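NADPH-ferredoxin reductase FprA (Mycobacterium tuberculosis, PDB 1LQT) is an FAD-containing NADPH-ferredoxin reductase that moves electrons between NADP(H) and ferredoxin and may thereby supply P450 systems. Local coordinates at residues A[52-57]-A[159-164]; A[107-112]-A[125-130]; A[424-429]-A[451-456]. All blocks are in the same frame, centred on the assembly; numbering follows the deposited sequence. Where two conformers were deposited one is given.

From the N terminus, the chain first lays down two strands, 4-9 and 34-40, of the mixed sheet on the FAD side, and residues 52-57 follow helix 48-51 beside the flavin. Contact 1 closes a loop of 101 residues by bringing 159-164, on helix 157-167, back to them. Contact 2 falls wholly within that loop: 107-112 meets the start of helix 125-132 after only 12 intervening residues. The two contacts pack together beside FAD, which both touch: Phe-128 and Ala-125 meet Val-162, joining helices 125-132 and 157-167, and Val-129 lies against Gly-52. Contact 3 comes later in series, joining two C-terminal helices, its centre about 26 Å from that of contact 1.

Contact 1: A[52-57]-A[159-164]; sequences GVAPDH and ALDVAR. With FAD (flavin-adenine dinucleotide), chain H.
Asp-161, about one turn into helix 157-167, brings its carboxylate end close to the loop 52-57 and the flavin. A first water donates to both Gly-52 O and Asp-161 OD2. A second, 2.7 Å from Asp-161 OD2 and probably its donor, takes the N-H of Ala-54 and lies in plane at the His-57 ring edge, 2.8 Å from ND1. A short acid suits this place, because OD2 stops 3.7 Å from FAD C6 while OD1 turns back to its own helix. OD1 receives both terminal nitrogens of Arg-164, NH1 and NH2 each at 2.9 Å, two bent bonds on one oxygen. Three residues on, Arg-164 folds at chi3 (-43°) and brings its guanidinium round to Asp-56. The grip is side-on: NE reaches OD2 of Asp-56 at 2.7 Å and NH2 reaches OD1 at 2.8 Å, nearly straight and on syn lone pairs, with the planes 22° apart. Ala-54 CB lies at the guanidinium edge, close to its plane, 3.3 Å from NH2, where so short a side chain fits. Over one face lies His-57, its CE1 3.2 Å from NH2; its NE2 is bonded to Glu-214. One arginine between two carboxylates probably keeps both ionised. The salt-bridge network joins the flavin loop to the helix after the glycine-rich turn that probably binds NADP, as in Rossmann-type folds, where His-57 and Asp-161 touch both FAD and the nicotinamide nucleotide.

Contact 2: A[107-112]-A[125-130]; sequences QSDRML and AVDFVG. With FAD (flavin-adenine dinucleotide), chain H; ACT (acetate ion), chain C.
Val-126 carries the direct contact, its branched CB pushing two methyls against residues 107-109. CG2, anti to the carbonyl carbon, reaches Ser-108 O at 3.4 Å and the CB of Asp-109 at 3.6 Å, while CG1 stands 4.0 Å from Gln-107 O. A compact beta-branched residue suits a first helical turn lying so close under a strand. Beside it two acids approach, Asp-109 OD2 and Asp-127 OD1 being 4.2 Å apart, their carboxylate planes at 79°. Two waters lie within hydrogen-bonding distance of both oxygens and probably donate to them, the nearest 2.6 Å from Asp-127 OD1; this would ease the repulsion. Farther out, Asp-109 OD1 forms a salt bridge with Arg-320, which should offset some of that charge. At one end of the strand, Gln-107 lays its bent side chain near the FAD adenosine, NE2 3.7 Å from C2B and bonded to Val-104 O. At the other, Arg-110 NH1 bonds to the adenine of the nicotinamide nucleotide, and NH2, at 2.9 Å, to O of an acetate probably from the crystallisation liquor. Gln-107 and Ser-108 both face Arg-325, forming a classic beta bulge in the two-stranded antiparallel link between the FAD- and NADP-binding regions.

Contact 3: A[424-429]-A[451-456]; sequences QVIDAF and LRIGLG
Ile-453 projects from helix 447-454 toward helix 420-434, and its branches divide the neighbours between them. From CB the CG2 methyl, anti to the backbone N, enters the angle between three residues: it lies 4.0 Å from Val-425 CG1, 4.1 Å from Ile-426 CA and 3.9 Å from Phe-429 CB. The other branch begins with CG1, anti to the carbonyl carbon (chi1 -59°), which sits over the centre of the Phe-429 ring, 4.0 Å from the centroid and only 10° off the normal, a CH-pi contact. The chain then bends at chi2, and the tip CD1 comes down on the rim, 3.5 Å from Phe-429 CE1. Isoleucine suits the spot because its two branches can meet the helix and the aromatic face together. Phe-429, CG anti to the backbone N, offers that face from one turn beyond Val-425. Next along, Gly-454 lets the backbones approach to 5.5 Å between the CA atoms of Ile-426 and Gly-454; Ile-426 CG1 rests 3.7 Å from that bare glycine CA. Leu-444, from the loop before helix 447-454, touches both Phe-429 and Ile-453, while on that helix's other side Leu-451 reaches Asn-81, just past strand 76-80 of the FAD-side sheet.

Contact 1: A[52-57]-A[159-164]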
loop_
_atom_site.group_PDB
_atom_site.type_symbol
_atom_site.label_atom_id
_atom_site.label_comp_id
_atom_site.label_asym_id
_atom_site.label_seq_id
_atom_site.Cartn_x
_atom_site.Cartn_y
_atom_site.Cartn_z
ATOM N N GLY A 52 -5.445 -0.795 -1.230
ATOM C CA GLY A 52 -4.269 -1.566 -1.590
ATOM C C GLY A 52 -4.520 -3.053 -1.688
ATOM O O GLY A 52 -4.354 -3.640 -2.739
ATOM N N VAL A 53 -4.970 -3.641 -0.591
ATOM C CA VAL A 53 -5.295 -5.044 -0.545
ATOM C C VAL A 53 -6.146 -5.378 -1.761
ATOM O O VAL A 53 -7.116 -4.682 -2.083
ATOM C CB VAL A 53 -6.011 -5.412 0.772
ATOM C CG1 VAL A 53 -6.422 -6.863 0.752
ATOM C CG2 VAL A 53 -5.133 -5.126 1.981
ATOM N N ALA A 54 -5.788 -6.449 -2.453
ATOM C CA ALA A 54 -6.420 -6.786 -3.695
ATOM C C ALA A 54 -7.898 -7.121 -3.527
ATOM O O ALA A 54 -8.307 -7.634 -2.490
ATOM C CB ALA A 54 -5.694 -7.957 -4.312
ATOM N N PRO A 55 -8.688 -6.869 -4.567
ATOM C CA PRO A 55 -10.135 -7.146 -4.462
ATOM C C PRO A 55 -10.463 -8.637 -4.323
ATOM O O PRO A 55 -11.534 -8.971 -3.877
ATOM C CB PRO A 55 -10.698 -6.504 -5.728
ATOM C CG PRO A 55 -9.568 -6.507 -6.676
ATOM C CD PRO A 55 -8.341 -6.194 -5.830
ATOM N N ASP A 56 -9.539 -9.505 -4.738
ATOM C CA ASP A 56 -9.686 -10.939 -4.517
ATOM C C ASP A 56 -9.054 -11.396 -3.214
ATOM O O ASP A 56 -8.913 -12.595 -2.976
ATOM C CB ASP A 56 -9.184 -11.742 -5.720
ATOM C CG ASP A 56 -7.710 -11.587 -5.968
ATOM O OD1 ASP A 56 -7.113 -10.589 -5.486
ATOM O OD2 ASP A 56 -7.106 -12.434 -6.671
ATOM N N HIS A 57 -8.726 -10.447 -2.325
ATOM C CA HIS A 57 -8.222 -10.749 -0.977
ATOM C C HIS A 57 -9.183 -10.128 0.076
ATOM O O HIS A 57 -8.759 -9.387 0.971
ATOM C CB HIS A 57 -6.792 -10.199 -0.759
ATOM C CG HIS A 57 -5.706 -11.025 -1.386
ATOM N ND1 HIS A 57 -4.477 -10.511 -1.704
ATOM C CD2 HIS A 57 -5.604 -12.359 -1.588
ATOM C CE1 HIS A 57 -3.711 -11.460 -2.206
ATOM N NE2 HIS A 57 -4.383 -12.593 -2.175
ATOM N N ALA A 159 3.617 -7.564 -6.838
ATOM C CA ALA A 159 3.770 -8.058 -8.198
ATOM C C ALA A 159 2.800 -9.205 -8.481
ATOM O O ALA A 159 2.243 -9.300 -9.557
ATOM C CB ALA A 159 5.192 -8.518 -8.453
ATOM N N LEU A 160 2.606 -10.061 -7.481
ATOM C CA LEU A 160 1.635 -11.136 -7.634
ATOM C C LEU A 160 0.233 -10.579 -7.740
ATOM O O LEU A 160 -0.535 -11.059 -8.566
ATOM C CB LEU A 160 1.715 -12.097 -6.471
ATOM C CG LEU A 160 3.042 -12.789 -6.275
ATOM C CD1 LEU A 160 2.968 -13.739 -5.081
ATOM C CD2 LEU A 160 3.476 -13.527 -7.526
ATOM N N ASP A 161 -0.127 -9.601 -6.918
ATOM C CA ASP A 161 -1.455 -9.012 -7.010
ATOM C C ASP A 161 -1.692 -8.478 -8.428
ATOM O O ASP A 161 -2.740 -8.710 -9.028
ATOM C CB ASP A 161 -1.626 -7.857 -6.031
ATOM C CG ASP A 161 -1.835 -8.254 -4.582
ATOM O OD1 ASP A 161 -1.936 -9.442 -4.275
ATOM O OD2 ASP A 161 -1.949 -7.339 -3.734
ATOM N N VAL A 162 -0.723 -7.736 -8.967
ATOM C CA VAL A 162 -0.885 -7.167 -10.293
ATOM C C VAL A 162 -1.120 -8.264 -11.313
ATOM O O VAL A 162 -2.021 -8.189 -12.145
ATOM C CB VAL A 162 0.327 -6.328 -10.658
ATOM C CG1 VAL A 162 0.324 -5.910 -12.097
ATOM C CG2 VAL A 162 0.432 -5.092 -9.758
ATOM N N ALA A 163 -0.303 -9.305 -11.250
ATOM C CA ALA A 163 -0.400 -10.380 -12.223
ATOM C C ALA A 163 -1.747 -11.106 -12.095
ATOM O O ALA A 163 -2.371 -11.446 -13.087
ATOM C CB ALA A 163 0.739 -11.327 -12.031
ATOM N N ARG A 164 -2.193 -11.336 -10.864
ATOM C CA ARG A 164 -3.502 -11.969 -10.650
ATOM C C ARG A 164 -4.624 -11.159 -11.242
ATOM O O ARG A 164 -5.521 -11.701 -11.875
ATOM C CB ARG A 164 -3.827 -12.174 -9.186
ATOM C CG ARG A 164 -3.076 -13.243 -8.485
ATOM C CD ARG A 164 -3.803 -13.831 -7.217
ATOM N NE ARG A 164 -4.389 -12.745 -6.448
ATOM C CZ ARG A 164 -3.672 -11.838 -5.782
ATOM N NH1 ARG A 164 -2.379 -11.997 -5.586
ATOM N NH2 ARG A 164 -4.316 -10.789 -5.308
HETATM P PA FAD H . -1.558 3.281 4.651
HETATM O O1A FAD H . -1.037 3.618 3.313
HETATM O O2A FAD H . -2.408 2.079 4.836
HETATM O O5B FAD H . -2.405 4.523 5.199
HETATM C C5B FAD H . -1.928 5.859 4.998
HETATM C C4B FAD H . -3.148 6.768 5.074
HETATM O O4B FAD H . -2.667 8.106 5.172
HETATM C C3B FAD H . -4.051 6.707 3.837
HETATM O O3B FAD H . -5.412 6.572 4.175
HETATM C C2B FAD H . -3.745 8.006 3.138
HETATM O O2B FAD H . -4.755 8.498 2.287
HETATM C C1B FAD H . -3.445 8.929 4.325
HETATM N N9A FAD H . -2.661 10.113 3.996
HETATM C C8A FAD H . -1.506 10.143 3.264
HETATM N N7A FAD H . -1.019 11.372 3.153
HETATM C C5A FAD H . -1.927 12.174 3.818
HETATM C C6A FAD H . -1.960 13.554 4.028
HETATM N N6A FAD H . -1.018 14.389 3.618
HETATM N N1A FAD H . -3.008 14.040 4.749
HETATM C C2A FAD H . -3.951 13.184 5.226
HETATM N N3A FAD H . -3.977 11.855 5.065
HETATM C C4A FAD H . -2.942 11.397 4.354
HETATM N N1 FAD H . -0.965 -6.431 4.122
HETATM C C2 FAD H . -1.595 -7.564 4.542
HETATM O O2 FAD H . -1.535 -7.924 5.702
HETATM N N3 FAD H . -2.288 -8.326 3.615
HETATM C C4 FAD H . -2.458 -7.971 2.309
HETATM O O4 FAD H . -3.131 -8.684 1.530
HETATM C C4X FAD H . -1.853 -6.778 1.897
HETATM N N5 FAD H . -1.996 -6.335 0.601
HETATM C C5X FAD H . -1.364 -5.185 0.201
HETATM C C6 FAD H . -1.479 -4.754 -1.097
HETATM C C7 FAD H . -0.801 -3.644 -1.568
HETATM C C7M FAD H . -0.972 -3.199 -2.994
HETATM C C8 FAD H . -0.002 -2.927 -0.670
HETATM C C8M FAD H . 0.778 -1.726 -1.130
HETATM C C9 FAD H . 0.108 -3.337 0.658
HETATM C C9A FAD H . -0.565 -4.463 1.111
HETATM N N10 FAD H . -0.451 -4.905 2.434
HETATM C C10 FAD H . -1.109 -6.041 2.833
HETATM C "C1'" FAD H . 0.334 -4.148 3.452
HETATM C "C2'" FAD H . -0.525 -3.092 4.146
HETATM O "O2'" FAD H . -1.247 -2.397 3.160
HETATM C "C3'" FAD H . 0.379 -2.122 4.930
HETATM O "O3'" FAD H . 1.093 -2.812 5.952
HETATM C "C4'" FAD H . -0.353 -1.020 5.695
HETATM O "O4'" FAD H . -1.514 -0.581 4.995
HETATM C "C5'" FAD H . 0.581 0.164 5.949
HETATM O "O5'" FAD H . -0.141 1.023 6.841
HETATM P P FAD H . 0.119 2.581 6.998
HETATM O O1P FAD H . -0.847 3.000 8.039
HETATM O O2P FAD H . 1.560 2.917 7.206
HETATM O O3P FAD H . -0.244 3.231 5.597
HETATM O O HOH W 1 -3.580 -5.343 -4.744
HETATM O O HOH W 2 -3.432 -7.937 -1.520
#

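Contact 2: A[107-112]-A[125-130]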
loop_
_atom_site.group_PDB
_atom_site.type_symbol
_atom_site.label_atom_id
_atom_site.label_comp_id
_atom_site.label_asym_id
_atom_site.label_seq_id
_atom_site.Cartn_x
_atom_site.Cartn_y
_atom_site.Cartn_z
ATOM N N GLN A 107 2.781 7.146 -0.448
ATOM C CA GLN A 107 1.762 7.502 -1.437
ATOM C C GLN A 107 2.214 7.491 -2.885
ATOM O O GLN A 107 1.380 7.630 -3.773
ATOM C CB GLN A 107 1.162 8.854 -1.081
ATOM C CG GLN A 107 0.420 8.896 0.234
ATOM C CD GLN A 107 -0.663 7.848 0.326
ATOM O OE1 GLN A 107 -1.515 7.768 -0.567
ATOM N NE2 GLN A 107 -0.631 7.050 1.364
ATOM N N SER A 108 3.502 7.289 -3.125
ATOM C CA SER A 108 4.031 7.269 -4.478
ATOM C C SER A 108 4.780 5.961 -4.706
ATOM O O SER A 108 4.651 5.008 -3.970
ATOM C CB SER A 108 4.892 8.505 -4.709
ATOM O OG SER A 108 5.269 8.641 -6.059
ATOM N N ASP A 109 5.548 5.936 -5.788
ATOM C CA ASP A 109 6.200 4.721 -6.273
ATOM C C ASP A 109 7.697 4.913 -6.420
ATOM O O ASP A 109 8.198 5.996 -6.704
ATOM C CB ASP A 109 5.678 4.304 -7.659
ATOM C CG ASP A 109 5.970 5.310 -8.735
ATOM O OD1 ASP A 109 6.873 5.096 -9.555
ATOM O OD2 ASP A 109 5.290 6.355 -8.750
ATOM N N ARG A 110 8.413 3.809 -6.283
ATOM C CA ARG A 110 9.812 3.739 -6.701
ATOM C C ARG A 110 9.870 3.541 -8.214
ATOM O O ARG A 110 9.124 2.762 -8.820
ATOM C CB ARG A 110 10.523 2.607 -6.009
ATOM C CG ARG A 110 10.691 2.800 -4.520
ATOM C CD ARG A 110 11.604 1.801 -3.872
ATOM N NE ARG A 110 12.993 1.999 -4.283
ATOM C CZ ARG A 110 13.669 1.247 -5.142
ATOM N NH1 ARG A 110 13.113 0.264 -5.807
ATOM N NH2 ARG A 110 14.939 1.546 -5.385
ATOM N N MET A 111 10.812 4.235 -8.815
ATOM C CA MET A 111 11.080 4.164 -10.242
ATOM C C MET A 111 12.230 3.237 -10.561
ATOM O O MET A 111 13.080 2.984 -9.718
ATOM C CB MET A 111 11.292 5.565 -10.803
ATOM C CG MET A 111 10.018 6.362 -10.756
ATOM S SD MET A 111 10.247 8.035 -11.379
ATOM C CE MET A 111 10.842 7.759 -12.981
ATOM N N LEU A 112 12.221 2.751 -11.802
ATOM C CA LEU A 112 13.320 1.957 -12.324
ATOM C C LEU A 112 14.510 2.806 -12.766
ATOM O O LEU A 112 15.640 2.331 -12.797
ATOM C CB LEU A 112 12.836 1.166 -13.540
ATOM C CG LEU A 112 11.717 0.174 -13.277
ATOM C CD1 LEU A 112 11.158 -0.317 -14.590
ATOM C CD2 LEU A 112 12.181 -0.956 -12.430
ATOM N N ALA A 125 2.966 -0.105 -10.125
ATOM C CA ALA A 125 1.936 -0.823 -9.434
ATOM C C ALA A 125 1.110 0.097 -8.549
ATOM O O ALA A 125 -0.094 -0.090 -8.414
ATOM C CB ALA A 125 2.491 -1.996 -8.636
ATOM N N VAL A 126 1.753 1.090 -7.928
ATOM C CA VAL A 126 0.973 2.040 -7.134
ATOM C C VAL A 126 -0.234 2.552 -7.949
ATOM O O VAL A 126 -1.359 2.607 -7.468
ATOM C CB VAL A 126 1.838 3.229 -6.692
ATOM C CG1 VAL A 126 1.006 4.225 -5.912
ATOM C CG2 VAL A 126 3.001 2.734 -5.838
ATOM N N ASP A 127 0.031 2.982 -9.172
ATOM C CA ASP A 127 -1.002 3.563 -9.998
ATOM C C ASP A 127 -1.972 2.498 -10.528
ATOM O O ASP A 127 -3.151 2.779 -10.648
ATOM C CB ASP A 127 -0.425 4.360 -11.156
ATOM C CG ASP A 127 0.439 5.496 -10.712
ATOM O OD1 ASP A 127 1.495 5.258 -10.047
ATOM O OD2 ASP A 127 0.156 6.670 -11.025
ATOM N N PHE A 128 -1.499 1.306 -10.874
ATOM C CA PHE A 128 -2.375 0.261 -11.353
ATOM C C PHE A 128 -3.316 -0.240 -10.269
ATOM O O PHE A 128 -4.515 -0.372 -10.493
ATOM C CB PHE A 128 -1.540 -0.883 -11.944
ATOM C CG PHE A 128 -2.382 -1.946 -12.585
ATOM C CD1 PHE A 128 -3.134 -1.675 -13.693
ATOM C CD2 PHE A 128 -2.388 -3.233 -12.088
ATOM C CE1 PHE A 128 -3.921 -2.660 -14.281
ATOM C CE2 PHE A 128 -3.173 -4.194 -12.689
ATOM C CZ PHE A 128 -3.929 -3.890 -13.752
ATOM N N VAL A 129 -2.761 -0.520 -9.102
ATOM C CA VAL A 129 -3.512 -0.927 -7.939
ATOM C C VAL A 129 -4.513 0.145 -7.535
ATOM O O VAL A 129 -5.686 -0.129 -7.258
ATOM C CB VAL A 129 -2.579 -1.251 -6.764
ATOM C CG1 VAL A 129 -3.380 -1.524 -5.493
ATOM C CG2 VAL A 129 -1.656 -2.435 -7.086
ATOM N N GLY A 130 -4.046 1.386 -7.439
ATOM C CA GLY A 130 -4.961 2.450 -7.098
ATOM C C GLY A 130 -6.134 2.501 -8.064
ATOM O O GLY A 130 -7.277 2.703 -7.677
HETATM P PA FAD H . -1.558 3.281 4.651
HETATM O O1A FAD H . -1.037 3.618 3.313
HETATM O O2A FAD H . -2.408 2.079 4.836
HETATM O O5B FAD H . -2.405 4.523 5.199
HETATM C C5B FAD H . -1.928 5.859 4.998
HETATM C C4B FAD H . -3.148 6.768 5.074
HETATM O O4B FAD H . -2.667 8.106 5.172
HETATM C C3B FAD H . -4.051 6.707 3.837
HETATM O O3B FAD H . -5.412 6.572 4.175
HETATM C C2B FAD H . -3.745 8.006 3.138
HETATM O O2B FAD H . -4.755 8.498 2.287
HETATM C C1B FAD H . -3.445 8.929 4.325
HETATM N N9A FAD H . -2.661 10.113 3.996
HETATM C C8A FAD H . -1.506 10.143 3.264
HETATM N N7A FAD H . -1.019 11.372 3.153
HETATM C C5A FAD H . -1.927 12.174 3.818
HETATM C C6A FAD H . -1.960 13.554 4.028
HETATM N N6A FAD H . -1.018 14.389 3.618
HETATM N N1A FAD H . -3.008 14.040 4.749
HETATM C C2A FAD H . -3.951 13.184 5.226
HETATM N N3A FAD H . -3.977 11.855 5.065
HETATM C C4A FAD H . -2.942 11.397 4.354
HETATM N N1 FAD H . -0.965 -6.431 4.122
HETATM C C2 FAD H . -1.595 -7.564 4.542
HETATM O O2 FAD H . -1.535 -7.924 5.702
HETATM N N3 FAD H . -2.288 -8.326 3.615
HETATM C C4 FAD H . -2.458 -7.971 2.309
HETATM O O4 FAD H . -3.131 -8.684 1.530
HETATM C C4X FAD H . -1.853 -6.778 1.897
HETATM N N5 FAD H . -1.996 -6.335 0.601
HETATM C C5X FAD H . -1.364 -5.185 0.201
HETATM C C6 FAD H . -1.479 -4.754 -1.097
HETATM C C7 FAD H . -0.801 -3.644 -1.568
HETATM C C7M FAD H . -0.972 -3.199 -2.994
HETATM C C8 FAD H . -0.002 -2.927 -0.670
HETATM C C8M FAD H . 0.778 -1.726 -1.130
HETATM C C9 FAD H . 0.108 -3.337 0.658
HETATM C C9A FAD H . -0.565 -4.463 1.111
HETATM N N10 FAD H . -0.451 -4.905 2.434
HETATM C C10 FAD H . -1.109 -6.041 2.833
HETATM C "C1'" FAD H . 0.334 -4.148 3.452
HETATM C "C2'" FAD H . -0.525 -3.092 4.146
HETATM O "O2'" FAD H . -1.247 -2.397 3.160
HETATM C "C3'" FAD H . 0.379 -2.122 4.930
HETATM O "O3'" FAD H . 1.093 -2.812 5.952
HETATM C "C4'" FAD H . -0.353 -1.020 5.695
HETATM O "O4'" FAD H . -1.514 -0.581 4.995
HETATM C "C5'" FAD H . 0.581 0.164 5.949
HETATM O "O5'" FAD H . -0.141 1.023 6.841
HETATM P P FAD H . 0.119 2.581 6.998
HETATM O O1P FAD H . -0.847 3.000 8.039
HETATM O O2P FAD H . 1.560 2.917 7.206
HETATM O O3P FAD H . -0.244 3.231 5.597
HETATM C C ACT C . 15.361 1.193 -8.604
HETATM O O ACT C . 16.080 0.495 -7.787
HETATM O OXT ACT C . 15.868 2.179 -9.233
HETATM C CH3 ACT C . 13.933 0.866 -8.820
HETATM O O HOH W 3 2.618 6.568 -8.059
HETATM O O HOH W 4 3.888 6.796 -11.194
#

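Contact 3: A[424-429]-A[451-456]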
loop_
_atom_site.group_PDB
_atom_site.type_symbol
_atom_site.label_atom_id
_atom_site.label_comp_id
_atom_site.label_asym_id
_atom_site.label_seq_id
_atom_site.Cartn_x
_atom_site.Cartn_y
_atom_site.Cartn_z
ATOM N N GLN A 424 -20.033 6.905 7.070
ATOM C CA GLN A 424 -20.928 5.760 7.210
ATOM C C GLN A 424 -21.983 5.731 6.119
ATOM O O GLN A 424 -22.421 4.659 5.711
ATOM C CB GLN A 424 -21.525 5.723 8.615
ATOM C CG GLN A 424 -20.481 5.371 9.674
ATOM C CD GLN A 424 -20.963 5.540 11.079
ATOM O OE1 GLN A 424 -22.131 5.568 11.339
ATOM N NE2 GLN A 424 -20.051 5.624 12.008
ATOM N N VAL A 425 -22.399 6.891 5.643
ATOM C CA VAL A 425 -23.328 6.980 4.510
ATOM C C VAL A 425 -22.647 6.503 3.232
ATOM O O VAL A 425 -23.228 5.698 2.505
ATOM C CB VAL A 425 -23.873 8.416 4.350
ATOM C CG1 VAL A 425 -24.786 8.527 3.158
ATOM C CG2 VAL A 425 -24.603 8.848 5.618
ATOM N N ILE A 426 -21.448 6.980 2.935
ATOM C CA ILE A 426 -20.689 6.464 1.801
ATOM C C ILE A 426 -20.593 4.942 1.869
ATOM O O ILE A 426 -20.829 4.253 0.892
ATOM C CB ILE A 426 -19.284 7.081 1.753
ATOM C CG1 ILE A 426 -19.357 8.575 1.389
ATOM C CG2 ILE A 426 -18.385 6.328 0.762
ATOM C CD1 ILE A 426 -18.043 9.332 1.578
ATOM N N ASP A 427 -20.194 4.432 3.037
ATOM C CA ASP A 427 -20.012 3.006 3.228
ATOM C C ASP A 427 -21.301 2.241 2.926
ATOM O O ASP A 427 -21.297 1.242 2.207
ATOM C CB ASP A 427 -19.540 2.777 4.653
ATOM C CG ASP A 427 -19.284 1.346 4.982
ATOM O OD1 ASP A 427 -18.710 0.631 4.143
ATOM O OD2 ASP A 427 -19.683 0.893 6.057
ATOM N N ALA A 428 -22.401 2.712 3.495
ATOM C CA ALA A 428 -23.668 2.061 3.268
ATOM C C ALA A 428 -24.056 2.091 1.800
ATOM O O ALA A 428 -24.584 1.104 1.279
ATOM C CB ALA A 428 -24.728 2.724 4.121
ATOM N N PHE A 429 -23.833 3.215 1.150
ATOM C CA PHE A 429 -24.138 3.333 -0.269
ATOM C C PHE A 429 -23.367 2.304 -1.075
ATOM O O PHE A 429 -23.925 1.619 -1.926
ATOM C CB PHE A 429 -23.795 4.757 -0.703
ATOM C CG PHE A 429 -24.208 5.114 -2.102
ATOM C CD1 PHE A 429 -25.353 5.868 -2.341
ATOM C CD2 PHE A 429 -23.439 4.732 -3.197
ATOM C CE1 PHE A 429 -25.705 6.236 -3.609
ATOM C CE2 PHE A 429 -23.806 5.079 -4.454
ATOM C CZ PHE A 429 -24.944 5.831 -4.660
ATOM N N LEU A 451 -18.088 12.699 -2.676
ATOM C CA LEU A 451 -18.645 13.852 -1.996
ATOM C C LEU A 451 -20.120 14.069 -2.282
ATOM O O LEU A 451 -20.853 14.581 -1.431
ATOM C CB LEU A 451 -17.840 15.102 -2.329
ATOM C CG LEU A 451 -16.395 15.092 -1.847
ATOM C CD1 LEU A 451 -15.770 16.449 -2.180
ATOM C CD2 LEU A 451 -16.231 14.812 -0.373
ATOM N N ARG A 452 -20.592 13.648 -3.448
ATOM C CA ARG A 452 -22.024 13.729 -3.752
ATOM C C ARG A 452 -22.799 12.971 -2.691
ATOM O O ARG A 452 -23.861 13.400 -2.256
ATOM C CB ARG A 452 -22.290 13.155 -5.144
ATOM C CG ARG A 452 -23.735 13.097 -5.610
ATOM C CD ARG A 452 -23.822 12.482 -6.979
ATOM N NE ARG A 452 -25.151 12.506 -7.529
ATOM C CZ ARG A 452 -25.475 11.888 -8.643
ATOM N NH1 ARG A 452 -24.569 11.182 -9.289
ATOM N NH2 ARG A 452 -26.717 11.941 -9.100
ATOM N N ILE A 453 -22.258 11.832 -2.271
ATOM C CA ILE A 453 -22.934 10.977 -1.317
ATOM C C ILE A 453 -22.575 11.341 0.117
ATOM O O ILE A 453 -23.416 11.334 0.987
ATOM C CB ILE A 453 -22.620 9.481 -1.631
ATOM C CG1 ILE A 453 -23.070 9.111 -3.035
ATOM C CG2 ILE A 453 -23.224 8.573 -0.554
ATOM C CD1 ILE A 453 -24.478 9.518 -3.416
ATOM N N GLY A 454 -21.324 11.694 0.364
ATOM C CA GLY A 454 -20.819 11.917 1.699
ATOM C C GLY A 454 -21.202 13.245 2.307
ATOM O O GLY A 454 -21.410 13.334 3.509
ATOM N N LEU A 455 -21.437 14.263 1.527
ATOM C CA LEU A 455 -21.726 15.564 2.110
ATOM C C LEU A 455 -23.201 15.781 2.191
ATOM O O LEU A 455 -23.632 16.724 2.921
ATOM C CB LEU A 455 -21.178 16.645 1.222
ATOM C CG LEU A 455 -19.675 16.644 1.004
ATOM C CD1 LEU A 455 -19.302 17.747 0.056
ATOM C CD2 LEU A 455 -18.945 16.830 2.295
ATOM N N GLY A 456 -23.926 15.013 1.327
ATOM C CA GLY A 456 -25.378 15.062 1.115
ATOM C C GLY A 456 -26.200 15.469 2.302
ATOM O O GLY A 456 -27.224 16.197 2.185
#